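Sam-dependent methyltransferases (Streptomyces davawensis, PDB 4D7K) catalyses the two successive S-adenosylmethionine-dependent N-methylations that turn 8-amino-8-demethyl-D-riboflavin into the antibiotic roseoflavin. Local coordinates at residues Y117-F131 / L298-H310. Sequence-based numbering, arbitrary orientation.
Sequences YGDLVESVRTGVPAF and LDLDMLVLVEGEH
Tyr117 projects from the end of helix 111-118 as a knob into a hole formed by Leu300, Asp301, Val304 and Leu305 on helix 293-305. This packing joins helical elements of the class I methyltransferase fold of the O-methyltransferase family at the homodimer interface, away from the predicted S-adenosylmethionine site. With CG anti to its carbonyl carbon, the tyrosine lays one ring face against Val304 in a CH-pi contact, CG1 standing 3.7 Å from the ring centroid. The methyl is only 17° off the ring normal. Leu300 CD2 lies at the ring edge, 3.9 Å from Tyr117 CD2. Tyr117 OH points at Asp301 OD1, with the carboxylate plane roughly perpendicular to the ring, but the modelled separation is too short for its detail to be trusted. The same oxygen, OD1, also pairs with Lys25 of the second subunit, which would probably stabilise its negative charge.

Helix 120-126 crosses the segment 298-305 at 75°. The two axes are 10.2 Å apart at closest approach. Here Leu120 splits its branches: CD2 meets Leu300 CD1 at 3.5 Å, while CD1 packs on Leu303 CD2. The Leu303 methyl also touches Ser123 OG, but that hydroxyl, anti to its backbone N, hydrogen-bonds Val128 O across the turn that ends the helix.

Beyond it the chain comes back against the C-terminal end of helix 293-305. Pro129 brings CB to 3.5 Å from Val306 O, and its ring also borders Glu307; Arg62 of the second subunit packs on this proline and hydrogen-bonds Leu303 O. The CA atoms of Ala130 and Val304 approach within 4.6 Å. The next residue makes the backbone link over 2.8 Å, Phe131 N donating to Val304 O, with an N-H...O angle of 155°.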
# COMPACT_ATOMS: atom_id res chain seq x y z
N TYR A 117 -8.63 -7.84 -3.31
CA TYR A 117 -7.81 -7.77 -2.10
C TYR A 117 -8.61 -7.22 -0.92
O TYR A 117 -8.29 -7.50 0.24
CB TYR A 117 -6.55 -6.93 -2.35
CG TYR A 117 -5.51 -7.68 -3.16
CD1 TYR A 117 -5.63 -7.80 -4.53
CD2 TYR A 117 -4.42 -8.28 -2.53
CE1 TYR A 117 -4.69 -8.50 -5.27
CE2 TYR A 117 -3.48 -8.97 -3.26
CZ TYR A 117 -3.62 -9.08 -4.63
OH TYR A 117 -2.68 -9.77 -5.36
N GLY A 118 -9.66 -6.47 -1.21
CA GLY A 118 -10.55 -5.98 -0.17
C GLY A 118 -11.45 -7.07 0.39
O GLY A 118 -11.75 -7.09 1.58
N ASP A 119 -11.86 -8.00 -0.48
CA ASP A 119 -12.73 -9.10 -0.09
C ASP A 119 -11.96 -10.27 0.53
O ASP A 119 -12.44 -11.41 0.54
CB ASP A 119 -13.52 -9.60 -1.29
CG ASP A 119 -15.00 -9.27 -1.19
OD1 ASP A 119 -15.49 -9.07 -0.06
OD2 ASP A 119 -15.67 -9.22 -2.25
N LEU A 120 -10.77 -9.98 1.04
CA LEU A 120 -9.90 -11.00 1.62
C LEU A 120 -10.55 -11.66 2.83
O LEU A 120 -10.32 -12.84 3.10
CB LEU A 120 -8.56 -10.37 2.00
CG LEU A 120 -7.51 -11.26 2.66
CD1 LEU A 120 -7.11 -12.37 1.72
CD2 LEU A 120 -6.31 -10.43 3.07
N VAL A 121 -11.37 -10.90 3.55
CA VAL A 121 -12.05 -11.41 4.74
C VAL A 121 -13.11 -12.45 4.37
O VAL A 121 -13.18 -13.52 4.98
CB VAL A 121 -12.72 -10.27 5.53
CG1 VAL A 121 -13.58 -10.84 6.65
CG2 VAL A 121 -11.67 -9.34 6.11
N GLU A 122 -13.94 -12.13 3.39
CA GLU A 122 -14.99 -13.06 2.97
C GLU A 122 -14.39 -14.31 2.35
O GLU A 122 -14.92 -15.41 2.52
CB GLU A 122 -15.96 -12.38 2.00
CG GLU A 122 -17.08 -11.60 2.67
CD GLU A 122 -17.95 -12.47 3.56
OE1 GLU A 122 -18.95 -13.04 3.06
OE2 GLU A 122 -17.64 -12.60 4.77
N SER A 123 -13.27 -14.15 1.64
CA SER A 123 -12.56 -15.28 1.07
C SER A 123 -12.06 -16.25 2.15
O SER A 123 -12.21 -17.46 2.03
CB SER A 123 -11.38 -14.79 0.22
OG SER A 123 -10.62 -15.88 -0.28
N VAL A 124 -11.45 -15.70 3.20
CA VAL A 124 -11.00 -16.52 4.32
C VAL A 124 -12.19 -17.18 5.00
O VAL A 124 -12.13 -18.35 5.41
CB VAL A 124 -10.20 -15.68 5.35
CG1 VAL A 124 -9.92 -16.49 6.60
CG2 VAL A 124 -8.89 -15.19 4.73
N ARG A 125 -13.29 -16.44 5.10
CA ARG A 125 -14.51 -16.96 5.73
C ARG A 125 -15.22 -18.01 4.87
O ARG A 125 -15.80 -18.95 5.40
CB ARG A 125 -15.47 -15.81 6.05
CG ARG A 125 -15.15 -15.11 7.35
CD ARG A 125 -15.99 -13.86 7.56
NE ARG A 125 -15.94 -13.41 8.95
CZ ARG A 125 -16.26 -12.19 9.35
NH1 ARG A 125 -16.63 -11.27 8.47
NH2 ARG A 125 -16.18 -11.87 10.64
N THR A 126 -15.16 -17.85 3.56
CA THR A 126 -15.92 -18.72 2.66
C THR A 126 -15.10 -19.91 2.15
O THR A 126 -15.58 -21.04 2.14
CB THR A 126 -16.44 -17.94 1.44
OG1 THR A 126 -17.20 -16.81 1.88
CG2 THR A 126 -17.32 -18.83 0.58
N GLY A 127 -13.87 -19.65 1.73
CA GLY A 127 -13.04 -20.69 1.16
C GLY A 127 -12.87 -20.49 -0.33
O GLY A 127 -12.09 -21.19 -0.98
N VAL A 128 -13.61 -19.53 -0.87
CA VAL A 128 -13.52 -19.18 -2.28
C VAL A 128 -12.46 -18.10 -2.48
O VAL A 128 -12.36 -17.16 -1.69
CB VAL A 128 -14.88 -18.69 -2.81
CG1 VAL A 128 -14.78 -18.27 -4.27
CG2 VAL A 128 -15.94 -19.78 -2.64
N PRO A 129 -11.62 -18.25 -3.53
CA PRO A 129 -10.70 -17.18 -3.91
C PRO A 129 -11.44 -15.84 -4.01
O PRO A 129 -12.54 -15.80 -4.55
CB PRO A 129 -10.17 -17.62 -5.28
CG PRO A 129 -10.80 -19.00 -5.55
CD PRO A 129 -11.36 -19.49 -4.26
N ALA A 130 -10.84 -14.79 -3.47
CA ALA A 130 -11.51 -13.51 -3.33
C ALA A 130 -11.98 -12.92 -4.66
O ALA A 130 -13.08 -12.36 -4.74
CB ALA A 130 -10.60 -12.52 -2.62
N PHE A 131 -11.16 -13.06 -5.70
CA PHE A 131 -11.49 -12.52 -7.01
C PHE A 131 -12.80 -13.11 -7.54
O PHE A 131 -13.59 -12.42 -8.17
CB PHE A 131 -10.36 -12.77 -8.00
CG PHE A 131 -10.53 -12.06 -9.32
CD1 PHE A 131 -11.29 -12.62 -10.34
CD2 PHE A 131 -9.93 -10.83 -9.54
CE1 PHE A 131 -11.45 -11.97 -11.55
CE2 PHE A 131 -10.08 -10.17 -10.75
CZ PHE A 131 -10.84 -10.74 -11.76
N LEU A 298 3.60 -13.11 0.17
CA LEU A 298 3.21 -13.19 -1.24
C LEU A 298 2.17 -14.27 -1.51
O LEU A 298 1.55 -14.28 -2.58
CB LEU A 298 4.43 -13.42 -2.13
CG LEU A 298 5.49 -12.32 -2.23
CD1 LEU A 298 6.50 -12.68 -3.30
CD2 LEU A 298 4.86 -10.96 -2.53
N ASP A 299 1.98 -15.19 -0.57
CA ASP A 299 0.95 -16.21 -0.73
C ASP A 299 -0.44 -15.57 -0.70
O ASP A 299 -1.43 -16.20 -1.08
CB ASP A 299 1.05 -17.28 0.36
CG ASP A 299 0.17 -18.50 0.07
OD1 ASP A 299 -0.07 -18.80 -1.11
OD2 ASP A 299 -0.29 -19.15 1.03
N LEU A 300 -0.49 -14.32 -0.25
CA LEU A 300 -1.71 -13.51 -0.29
C LEU A 300 -2.27 -13.43 -1.70
O LEU A 300 -3.48 -13.56 -1.90
CB LEU A 300 -1.43 -12.11 0.23
CG LEU A 300 -2.67 -11.26 0.47
CD1 LEU A 300 -3.30 -11.67 1.78
CD2 LEU A 300 -2.35 -9.78 0.44
N ASP A 301 -1.39 -13.20 -2.67
CA ASP A 301 -1.75 -13.13 -4.08
C ASP A 301 -2.49 -14.39 -4.53
O ASP A 301 -3.51 -14.32 -5.21
CB ASP A 301 -0.51 -12.92 -4.95
CG ASP A 301 0.10 -11.54 -4.78
OD1 ASP A 301 -0.63 -10.60 -4.41
OD2 ASP A 301 1.31 -11.40 -5.02
N MET A 302 -1.95 -15.55 -4.14
CA MET A 302 -2.57 -16.83 -4.47
C MET A 302 -3.94 -16.94 -3.83
O MET A 302 -4.87 -17.46 -4.43
CB MET A 302 -1.68 -17.98 -3.99
CG MET A 302 -0.25 -17.89 -4.49
SD MET A 302 -0.07 -18.66 -6.11
CE MET A 302 -0.33 -20.37 -5.65
N LEU A 303 -4.06 -16.42 -2.61
CA LEU A 303 -5.30 -16.50 -1.85
C LEU A 303 -6.38 -15.60 -2.46
O LEU A 303 -7.56 -15.95 -2.47
CB LEU A 303 -5.04 -16.10 -0.40
CG LEU A 303 -5.95 -16.66 0.69
CD1 LEU A 303 -5.20 -16.68 2.00
CD2 LEU A 303 -7.20 -15.82 0.82
N VAL A 304 -5.96 -14.45 -2.97
CA VAL A 304 -6.89 -13.46 -3.51
C VAL A 304 -7.29 -13.78 -4.95
O VAL A 304 -8.47 -13.70 -5.30
CB VAL A 304 -6.28 -12.04 -3.45
CG1 VAL A 304 -7.12 -11.06 -4.23
CG2 VAL A 304 -6.12 -11.59 -2.00
N LEU A 305 -6.31 -14.16 -5.77
CA LEU A 305 -6.52 -14.22 -7.21
C LEU A 305 -6.94 -15.59 -7.71
O LEU A 305 -7.94 -15.71 -8.43
CB LEU A 305 -5.24 -13.79 -7.94
CG LEU A 305 -4.82 -12.34 -7.77
CD1 LEU A 305 -3.47 -12.10 -8.42
CD2 LEU A 305 -5.87 -11.39 -8.34
N VAL A 306 -6.19 -16.63 -7.35
CA VAL A 306 -6.42 -17.95 -7.93
C VAL A 306 -6.86 -18.99 -6.90
O VAL A 306 -6.88 -18.74 -5.70
CB VAL A 306 -5.17 -18.45 -8.65
CG1 VAL A 306 -4.81 -17.51 -9.79
CG2 VAL A 306 -4.02 -18.57 -7.67
N GLU A 307 -7.20 -20.18 -7.40
CA GLU A 307 -7.70 -21.25 -6.55
C GLU A 307 -6.58 -22.21 -6.15
O GLU A 307 -6.69 -22.94 -5.16
CB GLU A 307 -8.82 -22.00 -7.28
CG GLU A 307 -9.67 -22.89 -6.39
CD GLU A 307 -9.19 -24.33 -6.38
OE1 GLU A 307 -8.28 -24.66 -7.16
OE2 GLU A 307 -9.73 -25.13 -5.58
N GLY A 308 -5.49 -22.19 -6.91
CA GLY A 308 -4.35 -23.05 -6.65
C GLY A 308 -3.61 -22.69 -5.37
O GLY A 308 -3.78 -21.60 -4.83
N GLU A 309 -2.78 -23.62 -4.90
CA GLU A 309 -2.08 -23.45 -3.64
C GLU A 309 -0.65 -24.00 -3.70
O GLU A 309 -0.37 -24.94 -4.45
CB GLU A 309 -2.86 -24.13 -2.52
CG GLU A 309 -2.46 -23.71 -1.11
CD GLU A 309 -3.31 -24.38 -0.05
OE1 GLU A 309 -4.06 -25.32 -0.39
OE2 GLU A 309 -3.23 -23.97 1.13
N HIS A 310 0.25 -23.41 -2.92
CA HIS A 310 1.61 -23.93 -2.79
C HIS A 310 1.58 -25.18 -1.94
O HIS A 310 0.68 -25.36 -1.12
CB HIS A 310 2.54 -22.89 -2.18
CG HIS A 310 2.72 -21.66 -3.01
ND1 HIS A 310 3.22 -21.70 -4.30
CD2 HIS A 310 2.46 -20.36 -2.74
CE1 HIS A 310 3.26 -20.47 -4.78
NE2 HIS A 310 2.81 -19.64 -3.86